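Local structure of alginate lyase, family PL7 (Zobellia galactanivorans, 3ZPY) at residues W15-F20 / N49-D54; K61-L66 / G233-V238; Q73-E78 / Q224-A229; V103-L108 / G117-G122. The protein is a marine bacterial polysaccharide lyase that probably cleaves alginate chains by beta-elimination, the chain here being the catalytic domain of a longer enzyme. One frame throughout, in Å; residues are numbered along the deposited sequence.

Contact 1: residues W15-F20 / N49-D54; sequences WKINSF and NYFYTD
Ser19 OG, hydrogen-bonded to the hydroxyl of Tyr45, also rests against the start of the Tyr50 side chain, 3.7 Å from Tyr50 CB, and lies near Phe51 CB. Its first torsion sets it anti to the backbone N (chi1 -165°), on the side where 49-54 passes. Next along the strand, Phe20 CB comes over one face of the Tyr50 ring, displaced from the centre toward the rim, and makes a CH-pi contact 3.9 Å from the centroid of that ring. Asn49 CB lies over the centre of the opposite face, which leaves the tyrosine ring held between the two methylene groups. Phe20 O reaches Tyr50 CD2 at 3.4 Å, while the Phe20 ring leads off toward Leu66 and stands obliquely to the Tyr50 ring, the planes 39° apart. The two segments join the layers of the beta-sandwich: 15-20 belongs to the larger antiparallel sheet, and 51-53 is an outermost strand of the seven-stranded one. Tyr50 and Phe51 form a classic beta bulge opposite Asp47, and both of these consecutive residues start out toward 15-20. Tyr50 OH extends further, to the carbonyl of Gly22. An alanine at Tyr50 would probably leave Gly22 O without its hydroxyl partner and open a gap beside Phe20 CB where the ring had been. Beyond the bulge, Ile17 crosses Phe51 at about a right angle. Ile17 CG2 sits over one face of the phenyl ring, and Ile17 CD1 reaches Phe51 CZ at 4.1 Å.

Contact 2: residues K61-L66 / G233-V238; sequences KCYRGL and GSYGLV
Cys62 and Gly236 form a hydrogen-bonded antiparallel pair, flanked by the non-hydrogen-bonded pairs Lys61-Leu237 and Tyr63-Tyr235; the short strand axes run 163° apart. Gly236 N gives the shorter bond, 2.8 Å to Cys62 O, whereas Cys62 N reaches Gly236 O at 3.2 Å. Past the strand end, Arg64 N continues the ladder to Ser234 O at 3.0 Å. A water closes this end by accepting from Gly233 N and donating to both Ser234 O and Arg64 O. Here 61-66 leaves the sheet in a type II turn, Tyr63 to Leu66. Both strands are inner members of the seven-stranded sheet of the jelly-roll sandwich, and 235-247 also pairs with 96-107. On the face carrying Lys61, Tyr63, Tyr235 and Leu237, the end of the extended Lys61 chain lies over one face of the Tyr235 ring. Lys61 CE is 3.9 Å from the centroid of that ring, and Lys61 NZ makes a cation-pi contact at 4.6 Å from the same centroid, 15° off the normal. Lys61 CB packs on Leu237 CD1 at 3.7 Å. Tyr63 CD2 touches Tyr235 CB at 3.6 Å, and the Tyr63 hydroxyl bonds to Asn49 O. The aliphatic part of Arg64 runs beside Ser234 CB, and its guanidinium is taken up by the carbonyls of Gln110, Asp111 and Ser230.

Contact 3: residues Q73-E78 / Q224-A229; sequences QNPRVE and QSVKGA
Asn74 is the centre of this contact, its amide set against the backbone of 224-229. Asn74 OD1 accepts from Val226 N at 2.9 Å, with the donor in the carbonyl plane and the N-H...O angle 153°. The other half of the amide is tied to the same loop through a water: Asn74 ND2 donates to it at 3.1 Å, and Ser225 N donates to it at 3.0 Å. With both ends engaged, the amide is unlikely to turn over. Asn74 CG lies anti to its own carbonyl carbon (chi1 -72°), which brings it, and the amide with it, up to the 224-229 backbone. The Gln224 side chain crosses that of Asn74 at about a right angle, with the amide planes 57° apart. Lys227, an exposed residue, lays its extended aliphatic chain across the asparagine, Lys227 CG 3.6 Å from Asn74 OD1 and Lys227 CE 3.7 Å from Asn74 ND2. Gln73 runs alongside the lysine, pointing the same way, until Gln73 NE2 and Lys227 NZ stand 4.0 Å apart. On the buried side, Val226 CG2 touches Pro75 CD at 3.6 Å. Val226 also opens a type II turn ending at Ala229, in which Gly228 takes the positive phi. The contact thus fastens the loop between strands 221-223 and 235-247 to the start of strand 76-83. That strand begins with Arg-Val-Glu-Leu, probably the counterpart of the R(S/T/N)EL motif of PL7 lyases: Arg76 NH1 meets Glu78 OE1 in a salt bridge of 3.0 Å, Lys218 also pairs with Glu78, and Tyr222 lies against Arg76 in a cation-pi contact, a cluster consistent with the substrate-facing sheet of this jelly-roll family.

Contact 4: residues V103-L108 / G117-G122; sequences VQVNQL and GVLCFG
The phenyl ring of Phe121 is met obliquely by two valines. Val105 CG2 reaches Phe121 CD2 at 3.7 Å. Val103 lies along the CD1-CE1 side, its CG1 3.9 Å from Phe121 CE1 and its CG2 close to Phe121 CD1. Both valine side chains cross that of Phe121 at about a right angle, and Phe144 adds an edge-to-face partner from strand 138-146. Phe121 CG stands between its own backbone N and carbonyl carbon (chi1 58°), the position from which the ring reaches Val103 and Val105. Phe121 and Gly122 make a classic beta bulge opposite Val142, where the strand turns a corner. The two segments run 159° apart in direction and belong to facing sheets of the beta-sandwich, 103-107 to the seven-stranded layer and strand 117-125 to the larger one, so that the residues meeting here form part of the apolar interior of the jelly roll. Leu119, two residues before Phe121, slides past Val105 in the opposite direction, with Leu119 CD2 4.0 Å from Val105 CG1. The same methyl lies 3.7 Å from Gln107 O. Leu108 splits its two methyls: CD2 packs on Leu119 CG at 4.0 Å, and CD1 rests 3.6 Å from Gly117 O. An alanine in place of Leu108 would probably open a gap between the layers and leave Leu119 freer to turn. At Gly117 the backbones come closest, and a CB there would sit tightly against Leu108 CB, about 3.2 Å away.

Along the chain, contact 1 closes before the others open; contacts 3 and 4 fall within the span of contact 2, and contact 4 within that of contact 3. Contact 2 lies within the seven-stranded sheet, its centre about 9 Å from that of contact 3, 10 Å from contact 4 and 13 Å from contact 1. Contacts 1 and 4, about 15 Å apart between centres, bridge the sheets without touching. Strands 51-53, 58-63, 235-247 and 96-107 are consecutive neighbours and link contacts 1, 2 and 4; strands 15-21 and 76-83 pair between contacts 1 and 3. Contacts 2 and 3 join segments over 140 residues apart, contact 4 near neighbours; together they hold the catalytic domain's two sheets.

Contact 1: residues W15-F20 / N49-D54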
loop_
_atom_site.group_PDB
_atom_site.type_symbol
_atom_site.label_atom_id
_atom_site.label_comp_id
_atom_site.label_asym_id
_atom_site.label_seq_id
_atom_site.Cartn_x
_atom_site.Cartn_y
_atom_site.Cartn_z
ATOM N N TRP A 15 -13.301 3.319 2.241
ATOM C CA TRP A 15 -12.200 2.424 1.814
ATOM C C TRP A 15 -12.757 1.041 1.498
ATOM O O TRP A 15 -13.596 0.529 2.221
ATOM C CB TRP A 15 -11.167 2.228 2.904
ATOM C CG TRP A 15 -10.477 3.496 3.353
ATOM C CD1 TRP A 15 -10.870 4.347 4.395
ATOM C CD2 TRP A 15 -9.260 4.083 2.784
ATOM N NE1 TRP A 15 -10.029 5.413 4.461
ATOM C CE2 TRP A 15 -9.036 5.306 3.504
ATOM C CE3 TRP A 15 -8.392 3.739 1.704
ATOM C CZ2 TRP A 15 -7.951 6.121 3.225
ATOM C CZ3 TRP A 15 -7.326 4.550 1.430
ATOM C CH2 TRP A 15 -7.092 5.724 2.179
ATOM N N LYS A 16 -12.300 0.458 0.379
ATOM C CA LYS A 16 -12.551 -0.907 0.081
ATOM C C LYS A 16 -11.344 -1.736 0.575
ATOM O O LYS A 16 -10.182 -1.349 0.406
ATOM C CB LYS A 16 -12.695 -1.051 -1.448
ATOM C CG LYS A 16 -12.711 -2.466 -1.989
ATOM C CD LYS A 16 -13.152 -2.471 -3.502
ATOM C CE LYS A 16 -14.534 -1.807 -3.853
ATOM N NZ LYS A 16 -15.178 -1.831 -5.265
ATOM N N ILE A 17 -11.661 -2.912 1.123
ATOM C CA ILE A 17 -10.630 -3.796 1.706
ATOM C C ILE A 17 -10.291 -4.916 0.726
ATOM O O ILE A 17 -11.143 -5.757 0.437
ATOM C CB ILE A 17 -11.115 -4.391 3.036
ATOM C CG1 ILE A 17 -11.386 -3.294 4.022
ATOM C CG2 ILE A 17 -10.012 -5.274 3.628
ATOM C CD1 ILE A 17 -12.182 -3.842 5.227
ATOM N N ASN A 18 -9.011 -4.855 0.238
ATOM C CA ASN A 18 -8.431 -5.944 -0.600
ATOM C C ASN A 18 -7.798 -7.002 0.331
ATOM O O ASN A 18 -6.959 -6.664 1.148
ATOM C CB ASN A 18 -7.309 -5.452 -1.536
ATOM C CG ASN A 18 -7.629 -4.235 -2.375
ATOM O OD1 ASN A 18 -8.748 -4.012 -2.864
ATOM N ND2 ASN A 18 -6.618 -3.485 -2.610
ATOM N N SER A 19 -8.286 -8.259 0.337
ATOM C CA SER A 19 -7.747 -9.270 1.213
ATOM C C SER A 19 -7.920 -10.616 0.633
ATOM O O SER A 19 -8.327 -10.778 -0.573
ATOM C CB SER A 19 -8.349 -9.124 2.630
ATOM O OG SER A 19 -7.611 -9.854 3.574
ATOM N N PHE A 20 -7.555 -11.631 1.411
ATOM C CA PHE A 20 -7.614 -13.013 0.956
ATOM C C PHE A 20 -8.515 -13.820 1.888
ATOM O O PHE A 20 -8.700 -13.419 3.057
ATOM C CB PHE A 20 -6.204 -13.671 1.033
ATOM C CG PHE A 20 -5.318 -13.321 -0.127
ATOM C CD1 PHE A 20 -4.622 -12.118 -0.142
ATOM C CD2 PHE A 20 -5.184 -14.226 -1.230
ATOM C CE1 PHE A 20 -3.877 -11.744 -1.258
ATOM C CE2 PHE A 20 -4.418 -13.827 -2.327
ATOM C CZ PHE A 20 -3.721 -12.630 -2.314
ATOM N N ASN A 49 -4.660 -14.038 10.021
ATOM C CA ASN A 49 -3.615 -14.350 9.071
ATOM C C ASN A 49 -3.273 -13.107 8.191
ATOM O O ASN A 49 -2.217 -13.053 7.574
ATOM C CB ASN A 49 -4.034 -15.449 8.129
ATOM C CG ASN A 49 -3.988 -16.849 8.772
ATOM O OD1 ASN A 49 -4.935 -17.623 8.624
ATOM N ND2 ASN A 49 -3.012 -17.072 9.612
ATOM N N TYR A 50 -4.238 -12.166 8.066
ATOM C CA TYR A 50 -4.172 -11.090 7.035
ATOM C C TYR A 50 -4.423 -9.666 7.500
ATOM O O TYR A 50 -3.781 -8.729 7.030
ATOM C CB TYR A 50 -5.197 -11.350 5.908
ATOM C CG TYR A 50 -4.995 -12.680 5.206
ATOM C CD1 TYR A 50 -3.733 -13.044 4.646
ATOM C CD2 TYR A 50 -6.024 -13.620 5.176
ATOM C CE1 TYR A 50 -3.603 -14.281 4.060
ATOM C CE2 TYR A 50 -5.897 -14.864 4.579
ATOM C CZ TYR A 50 -4.675 -15.209 4.032
ATOM O OH TYR A 50 -4.528 -16.427 3.405
ATOM N N PHE A 51 -5.449 -9.501 8.324
ATOM C CA PHE A 51 -6.048 -8.191 8.542
ATOM C C PHE A 51 -6.681 -8.230 9.909
ATOM O O PHE A 51 -7.754 -8.857 10.083
ATOM C CB PHE A 51 -7.120 -7.905 7.430
ATOM C CG PHE A 51 -7.767 -6.525 7.569
ATOM C CD1 PHE A 51 -7.110 -5.372 7.117
ATOM C CD2 PHE A 51 -9.030 -6.407 8.117
ATOM C CE1 PHE A 51 -7.721 -4.133 7.218
ATOM C CE2 PHE A 51 -9.636 -5.182 8.189
ATOM C CZ PHE A 51 -9.007 -4.057 7.749
ATOM N N TYR A 52 -6.044 -7.524 10.885
ATOM C CA TYR A 52 -6.452 -7.688 12.266
ATOM C C TYR A 52 -6.045 -6.483 13.050
ATOM O O TYR A 52 -5.316 -5.635 12.585
ATOM C CB TYR A 52 -5.936 -9.029 12.862
ATOM C CG TYR A 52 -4.433 -9.166 12.911
ATOM C CD1 TYR A 52 -3.754 -8.689 14.032
ATOM C CD2 TYR A 52 -3.703 -9.692 11.841
ATOM C CE1 TYR A 52 -2.363 -8.790 14.122
ATOM C CE2 TYR A 52 -2.284 -9.753 11.870
ATOM C CZ TYR A 52 -1.668 -9.308 13.059
ATOM O OH TYR A 52 -0.317 -9.352 13.143
ATOM N N THR A 53 -6.478 -6.470 14.304
ATOM C CA THR A 53 -6.127 -5.306 15.176
ATOM C C THR A 53 -5.742 -5.733 16.585
ATOM O O THR A 53 -6.231 -6.793 17.057
ATOM C CB THR A 53 -7.267 -4.233 15.209
ATOM O OG1 THR A 53 -6.811 -3.093 15.921
ATOM C CG2 THR A 53 -8.541 -4.793 15.823
ATOM N N ASP A 54 -4.958 -4.877 17.277
ATOM C CA ASP A 54 -4.760 -5.015 18.731
ATOM C C ASP A 54 -5.362 -3.890 19.477
ATOM O O ASP A 54 -5.087 -3.758 20.667
ATOM C CB ASP A 54 -3.233 -5.130 19.037
ATOM C CG ASP A 54 -2.459 -3.854 18.605
ATOM O OD1 ASP A 54 -3.138 -2.892 18.128
ATOM O OD2 ASP A 54 -1.220 -3.855 18.722
#

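Contact 2: residues K61-L66 / G233-V238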
loop_
_atom_site.group_PDB
_atom_site.type_symbol
_atom_site.label_atom_id
_atom_site.label_comp_id
_atom_site.label_asym_id
_atom_site.label_seq_id
_atom_site.Cartn_x
_atom_site.Cartn_y
_atom_site.Cartn_z
ATOM N N LYS A 61 -1.053 -8.197 6.860
ATOM C CA LYS A 61 -0.035 -9.259 6.784
ATOM C C LYS A 61 -0.232 -10.005 5.413
ATOM O O LYS A 61 -1.356 -10.525 5.143
ATOM C CB LYS A 61 -0.291 -10.264 8.004
ATOM C CG LYS A 61 0.836 -11.243 8.158
ATOM C CD LYS A 61 0.711 -12.076 9.413
ATOM C CE LYS A 61 1.870 -12.996 9.614
ATOM N NZ LYS A 61 1.801 -13.621 10.954
ATOM N N CYS A 62 0.829 -9.989 4.621
ATOM C CA CYS A 62 0.755 -10.590 3.270
ATOM C C CYS A 62 1.967 -11.469 3.061
ATOM O O CYS A 62 3.042 -11.202 3.612
ATOM C CB CYS A 62 0.599 -9.429 2.213
ATOM S SG CYS A 62 0.212 -10.027 0.571
ATOM N N TYR A 63 1.812 -12.505 2.252
ATOM C CA TYR A 63 2.812 -13.556 2.213
ATOM C C TYR A 63 3.359 -13.693 0.811
ATOM O O TYR A 63 2.603 -13.569 -0.161
ATOM C CB TYR A 63 2.225 -14.952 2.631
ATOM C CG TYR A 63 1.614 -14.916 4.001
ATOM C CD1 TYR A 63 0.350 -14.310 4.202
ATOM C CD2 TYR A 63 2.261 -15.560 5.087
ATOM C CE1 TYR A 63 -0.228 -14.208 5.440
ATOM C CE2 TYR A 63 1.660 -15.476 6.375
ATOM C CZ TYR A 63 0.383 -14.892 6.490
ATOM O OH TYR A 63 -0.154 -14.753 7.760
ATOM N N ARG A 64 4.665 -13.936 0.728
ATOM C CA ARG A 64 5.300 -14.332 -0.544
ATOM C C ARG A 64 4.510 -15.509 -1.109
ATOM O O ARG A 64 4.166 -16.478 -0.389
ATOM C CB ARG A 64 6.713 -14.845 -0.162
ATOM C CG ARG A 64 7.625 -15.215 -1.354
ATOM C CD ARG A 64 8.966 -15.700 -0.797
ATOM N NE ARG A 64 10.035 -15.750 -1.816
ATOM C CZ ARG A 64 10.464 -16.845 -2.434
ATOM N NH1 ARG A 64 9.822 -18.003 -2.334
ATOM N NH2 ARG A 64 11.552 -16.782 -3.193
ATOM N N GLY A 65 4.190 -15.431 -2.422
ATOM C CA GLY A 65 3.520 -16.584 -3.095
ATOM C C GLY A 65 2.039 -16.737 -2.725
ATOM O O GLY A 65 1.468 -17.702 -3.154
ATOM N N LEU A 66 1.457 -15.808 -1.912
ATOM C CA LEU A 66 0.081 -15.908 -1.512
ATOM C C LEU A 66 -0.805 -15.847 -2.754
ATOM O O LEU A 66 -0.759 -14.889 -3.549
ATOM C CB LEU A 66 -0.236 -14.788 -0.587
ATOM C CG LEU A 66 -1.619 -14.774 0.138
ATOM C CD1 LEU A 66 -1.805 -16.020 1.022
ATOM C CD2 LEU A 66 -1.910 -13.481 0.939
ATOM N N GLY A 233 6.066 -19.317 3.769
ATOM C CA GLY A 233 5.826 -18.839 5.125
ATOM C C GLY A 233 6.477 -17.432 5.234
ATOM O O GLY A 233 6.265 -16.728 6.122
ATOM N N SER A 234 7.334 -17.020 4.289
ATOM C CA SER A 234 7.934 -15.669 4.317
ATOM C C SER A 234 6.785 -14.618 4.108
ATOM O O SER A 234 5.843 -14.813 3.331
ATOM C CB SER A 234 8.816 -15.527 3.111
ATOM O OG SER A 234 9.300 -14.226 2.877
ATOM N N TYR A 235 6.842 -13.504 4.805
ATOM C CA TYR A 235 5.719 -12.564 4.834
ATOM C C TYR A 235 6.260 -11.151 5.068
ATOM O O TYR A 235 7.405 -10.989 5.596
ATOM C CB TYR A 235 4.604 -12.932 5.875
ATOM C CG TYR A 235 5.087 -12.835 7.321
ATOM C CD1 TYR A 235 5.920 -13.815 7.856
ATOM C CD2 TYR A 235 4.899 -11.659 8.043
ATOM C CE1 TYR A 235 6.369 -13.701 9.212
ATOM C CE2 TYR A 235 5.349 -11.523 9.368
ATOM C CZ TYR A 235 6.115 -12.539 9.909
ATOM O OH TYR A 235 6.564 -12.391 11.205
ATOM N N GLY A 236 5.416 -10.164 4.780
ATOM C CA GLY A 236 5.669 -8.815 5.294
ATOM C C GLY A 236 4.528 -8.426 6.220
ATOM O O GLY A 236 3.428 -9.007 6.179
ATOM N N LEU A 237 4.837 -7.476 7.127
ATOM C CA LEU A 237 3.861 -7.042 8.089
ATOM C C LEU A 237 3.972 -5.508 8.237
ATOM O O LEU A 237 5.020 -5.020 8.532
ATOM C CB LEU A 237 4.115 -7.726 9.424
ATOM C CG LEU A 237 3.080 -7.451 10.517
ATOM C CD1 LEU A 237 1.662 -7.878 10.134
ATOM C CD2 LEU A 237 3.462 -8.077 11.872
ATOM N N VAL A 238 2.865 -4.844 7.985
ATOM C CA VAL A 238 2.717 -3.392 8.042
ATOM C C VAL A 238 1.611 -3.136 9.069
ATOM O O VAL A 238 0.598 -3.848 9.136
ATOM C CB VAL A 238 2.293 -2.775 6.702
ATOM C CG1 VAL A 238 2.017 -1.305 6.868
ATOM C CG2 VAL A 238 3.310 -3.055 5.601
HETATM O O HOH W 1 5.333 -17.210 1.920
#

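Contact 3: residues Q73-E78 / Q224-A229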
loop_
_atom_site.group_PDB
_atom_site.type_symbol
_atom_site.label_atom_id
_atom_site.label_comp_id
_atom_site.label_asym_id
_atom_site.label_seq_id
_atom_site.Cartn_x
_atom_site.Cartn_y
_atom_site.Cartn_z
ATOM N N GLN A 73 1.396 -12.232 -10.055
ATOM C CA GLN A 73 1.773 -10.812 -9.742
ATOM C C GLN A 73 1.934 -10.632 -8.273
ATOM O O GLN A 73 1.551 -11.517 -7.502
ATOM C CB GLN A 73 0.703 -9.800 -10.196
ATOM C CG GLN A 73 0.362 -10.020 -11.655
ATOM C CD GLN A 73 0.984 -9.000 -12.567
ATOM O OE1 GLN A 73 0.552 -7.843 -12.576
ATOM N NE2 GLN A 73 1.953 -9.436 -13.411
ATOM N N ASN A 74 2.477 -9.486 -7.890
ATOM C CA ASN A 74 2.669 -9.234 -6.481
ATOM C C ASN A 74 1.336 -9.176 -5.712
ATOM O O ASN A 74 0.378 -8.478 -6.126
ATOM C CB ASN A 74 3.434 -7.901 -6.325
ATOM C CG ASN A 74 4.902 -8.002 -6.736
ATOM O OD1 ASN A 74 5.591 -8.942 -6.406
ATOM N ND2 ASN A 74 5.366 -7.008 -7.464
ATOM N N PRO A 75 1.272 -9.880 -4.565
ATOM C CA PRO A 75 0.007 -9.892 -3.795
ATOM C C PRO A 75 -0.095 -8.698 -2.802
ATOM O O PRO A 75 0.887 -7.984 -2.489
ATOM C CB PRO A 75 0.120 -11.190 -2.954
ATOM C CG PRO A 75 1.657 -11.343 -2.705
ATOM C CD PRO A 75 2.295 -10.833 -4.021
ATOM N N ARG A 76 -1.311 -8.488 -2.295
ATOM C CA ARG A 76 -1.496 -7.366 -1.348
ATOM C C ARG A 76 -2.592 -7.687 -0.390
ATOM O O ARG A 76 -3.493 -8.490 -0.710
ATOM C CB ARG A 76 -1.878 -6.057 -2.097
ATOM C CG ARG A 76 -3.251 -6.162 -2.807
ATOM C CD ARG A 76 -3.512 -4.973 -3.716
ATOM N NE ARG A 76 -2.905 -5.153 -5.036
ATOM C CZ ARG A 76 -2.249 -4.212 -5.732
ATOM N NH1 ARG A 76 -2.135 -2.957 -5.254
ATOM N NH2 ARG A 76 -1.898 -4.495 -6.969
ATOM N N VAL A 77 -2.561 -7.015 0.766
ATOM C CA VAL A 77 -3.692 -6.895 1.669
ATOM C C VAL A 77 -3.700 -5.395 1.993
ATOM O O VAL A 77 -2.725 -4.892 2.480
ATOM C CB VAL A 77 -3.492 -7.730 2.912
ATOM C CG1 VAL A 77 -4.568 -7.350 3.925
ATOM C CG2 VAL A 77 -3.451 -9.226 2.618
ATOM N N GLU A 78 -4.715 -4.665 1.581
ATOM C CA GLU A 78 -4.579 -3.197 1.457
ATOM C C GLU A 78 -5.972 -2.540 1.360
ATOM O O GLU A 78 -6.906 -3.195 1.082
ATOM C CB GLU A 78 -3.665 -2.948 0.217
ATOM C CG GLU A 78 -3.185 -1.645 -0.118
ATOM C CD GLU A 78 -2.378 -1.643 -1.367
ATOM O OE1 GLU A 78 -2.792 -2.051 -2.426
ATOM O OE2 GLU A 78 -1.457 -0.901 -1.288
ATOM N N GLN A 224 6.395 -6.484 -2.804
ATOM C CA GLN A 224 7.167 -6.177 -4.009
ATOM C C GLN A 224 8.215 -7.215 -4.345
ATOM O O GLN A 224 8.645 -7.913 -3.447
ATOM C CB GLN A 224 7.701 -4.729 -4.049
ATOM C CG GLN A 224 6.620 -3.695 -4.069
ATOM C CD GLN A 224 6.022 -3.559 -5.486
ATOM O OE1 GLN A 224 6.755 -3.280 -6.409
ATOM N NE2 GLN A 224 4.740 -3.840 -5.666
ATOM N N SER A 225 8.581 -7.314 -5.621
ATOM C CA SER A 225 9.648 -8.230 -6.033
ATOM C C SER A 225 9.418 -9.692 -5.700
ATOM O O SER A 225 10.386 -10.470 -5.473
ATOM C CB SER A 225 11.040 -7.710 -5.494
ATOM O OG SER A 225 11.345 -6.440 -5.938
ATOM N N VAL A 226 8.156 -10.093 -5.689
ATOM C CA VAL A 226 7.749 -11.499 -5.353
ATOM C C VAL A 226 6.893 -12.094 -6.457
ATOM O O VAL A 226 6.192 -13.062 -6.245
ATOM C CB VAL A 226 7.149 -11.669 -3.950
ATOM C CG1 VAL A 226 8.291 -11.500 -2.953
ATOM C CG2 VAL A 226 5.910 -10.744 -3.728
ATOM N N LYS A 227 7.041 -11.522 -7.644
ATOM C CA LYS A 227 6.306 -12.043 -8.802
ATOM C C LYS A 227 6.734 -13.482 -9.018
ATOM O O LYS A 227 7.946 -13.790 -9.138
ATOM C CB LYS A 227 6.568 -11.188 -10.048
ATOM C CG LYS A 227 6.001 -9.770 -9.921
ATOM C CD LYS A 227 5.879 -9.069 -11.268
ATOM C CE LYS A 227 5.207 -7.695 -11.136
ATOM N NZ LYS A 227 4.998 -6.992 -12.442
ATOM N N GLY A 228 5.764 -14.394 -9.134
ATOM C CA GLY A 228 6.127 -15.804 -9.456
ATOM C C GLY A 228 6.798 -16.533 -8.294
ATOM O O GLY A 228 7.206 -17.679 -8.443
ATOM N N ALA A 229 6.832 -15.884 -7.122
ATOM C CA ALA A 229 7.479 -16.574 -5.988
ATOM C C ALA A 229 6.628 -17.711 -5.415
ATOM O O ALA A 229 5.394 -17.657 -5.388
ATOM C CB ALA A 229 7.836 -15.592 -4.901
HETATM O O HOH W 2 8.180 -6.239 -8.359
#

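Contact 4: residues V103-L108 / G117-G122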
loop_
_atom_site.group_PDB
_atom_site.type_symbol
_atom_site.label_atom_id
_atom_site.label_comp_id
_atom_site.label_asym_id
_atom_site.label_seq_id
_atom_site.Cartn_x
_atom_site.Cartn_y
_atom_site.Cartn_z
ATOM N N VAL A 103 2.598 4.800 10.619
ATOM C CA VAL A 103 2.931 3.388 10.115
ATOM C C VAL A 103 4.169 2.862 10.830
ATOM O O VAL A 103 5.086 3.617 11.222
ATOM C CB VAL A 103 3.179 3.437 8.565
ATOM C CG1 VAL A 103 4.503 4.165 8.186
ATOM C CG2 VAL A 103 3.163 2.024 7.957
ATOM N N GLN A 104 4.194 1.525 10.936
ATOM C CA GLN A 104 5.463 0.789 11.060
ATOM C C GLN A 104 5.481 -0.386 10.116
ATOM O O GLN A 104 4.421 -0.873 9.675
ATOM C CB GLN A 104 5.656 0.226 12.444
ATOM C CG GLN A 104 5.554 1.228 13.632
ATOM C CD GLN A 104 6.091 0.611 14.877
ATOM O OE1 GLN A 104 6.331 -0.648 14.906
ATOM N NE2 GLN A 104 6.297 1.396 15.913
ATOM N N VAL A 105 6.704 -0.764 9.760
ATOM C CA VAL A 105 6.882 -2.020 9.025
ATOM C C VAL A 105 7.604 -2.901 10.054
ATOM O O VAL A 105 8.687 -2.500 10.547
ATOM C CB VAL A 105 7.600 -1.884 7.683
ATOM C CG1 VAL A 105 7.785 -3.279 7.065
ATOM C CG2 VAL A 105 6.868 -0.880 6.793
ATOM N N ASN A 106 7.052 -4.104 10.337
ATOM C CA ASN A 106 7.602 -4.946 11.306
ATOM C C ASN A 106 8.361 -6.164 10.730
ATOM O O ASN A 106 9.030 -6.829 11.467
ATOM C CB ASN A 106 6.475 -5.460 12.204
ATOM C CG ASN A 106 5.742 -4.289 12.913
ATOM O OD1 ASN A 106 6.366 -3.548 13.684
ATOM N ND2 ASN A 106 4.503 -4.031 12.520
ATOM N N GLN A 107 8.237 -6.454 9.429
ATOM C CA GLN A 107 8.844 -7.632 8.849
ATOM C C GLN A 107 8.801 -7.440 7.351
ATOM O O GLN A 107 7.770 -7.019 6.815
ATOM C CB GLN A 107 7.974 -8.896 9.178
ATOM C CG GLN A 107 8.572 -10.194 8.689
ATOM C CD GLN A 107 9.755 -10.759 9.476
ATOM O OE1 GLN A 107 9.981 -10.488 10.597
ATOM N NE2 GLN A 107 10.413 -11.655 8.884
ATOM N N LEU A 108 9.920 -7.783 6.693
ATOM C CA LEU A 108 9.988 -7.809 5.212
ATOM C C LEU A 108 9.915 -9.263 4.744
ATOM O O LEU A 108 10.345 -10.207 5.448
ATOM C CB LEU A 108 11.316 -7.226 4.705
ATOM C CG LEU A 108 11.430 -5.734 4.984
ATOM C CD1 LEU A 108 12.800 -5.261 4.534
ATOM C CD2 LEU A 108 10.266 -4.937 4.462
ATOM N N GLY A 117 14.411 -8.017 0.425
ATOM C CA GLY A 117 12.995 -8.009 0.779
ATOM C C GLY A 117 12.513 -6.610 0.653
ATOM O O GLY A 117 13.232 -5.649 0.938
ATOM N N VAL A 118 11.263 -6.442 0.193
ATOM C CA VAL A 118 10.714 -5.117 -0.030
ATOM C C VAL A 118 9.180 -5.169 0.042
ATOM O O VAL A 118 8.557 -6.102 -0.526
ATOM C CB VAL A 118 11.251 -4.501 -1.378
ATOM C CG1 VAL A 118 11.107 -5.446 -2.590
ATOM C CG2 VAL A 118 10.675 -3.137 -1.706
ATOM N N LEU A 119 8.553 -4.096 0.521
ATOM C CA LEU A 119 7.144 -3.995 0.359
ATOM C C LEU A 119 6.740 -2.521 0.305
ATOM O O LEU A 119 7.536 -1.633 0.663
ATOM C CB LEU A 119 6.435 -4.709 1.495
ATOM C CG LEU A 119 6.648 -4.143 2.961
ATOM C CD1 LEU A 119 5.812 -2.910 3.288
ATOM C CD2 LEU A 119 6.266 -5.241 3.973
ATOM N N CYS A 120 5.485 -2.285 -0.149
ATOM C CA CYS A 120 4.920 -0.949 -0.316
ATOM C C CYS A 120 3.809 -0.746 0.700
ATOM O O CYS A 120 2.907 -1.556 0.804
ATOM C CB CYS A 120 4.358 -0.889 -1.752
ATOM S SG CYS A 120 3.358 0.608 -2.029
ATOM N N PHE A 121 3.930 0.320 1.449
ATOM C CA PHE A 121 2.980 0.596 2.561
ATOM C C PHE A 121 2.117 1.867 2.256
ATOM O O PHE A 121 1.390 2.323 3.155
ATOM C CB PHE A 121 3.694 0.646 3.910
ATOM C CG PHE A 121 4.812 1.673 4.001
ATOM C CD1 PHE A 121 4.571 2.998 4.342
ATOM C CD2 PHE A 121 6.163 1.292 3.867
ATOM C CE1 PHE A 121 5.595 3.913 4.477
ATOM C CE2 PHE A 121 7.179 2.198 3.946
ATOM C CZ PHE A 121 6.907 3.547 4.261
ATOM N N GLY A 122 2.255 2.504 1.062
ATOM C CA GLY A 122 1.265 3.508 0.678
ATOM C C GLY A 122 1.514 3.816 -0.788
ATOM O O GLY A 122 2.642 3.672 -1.279
#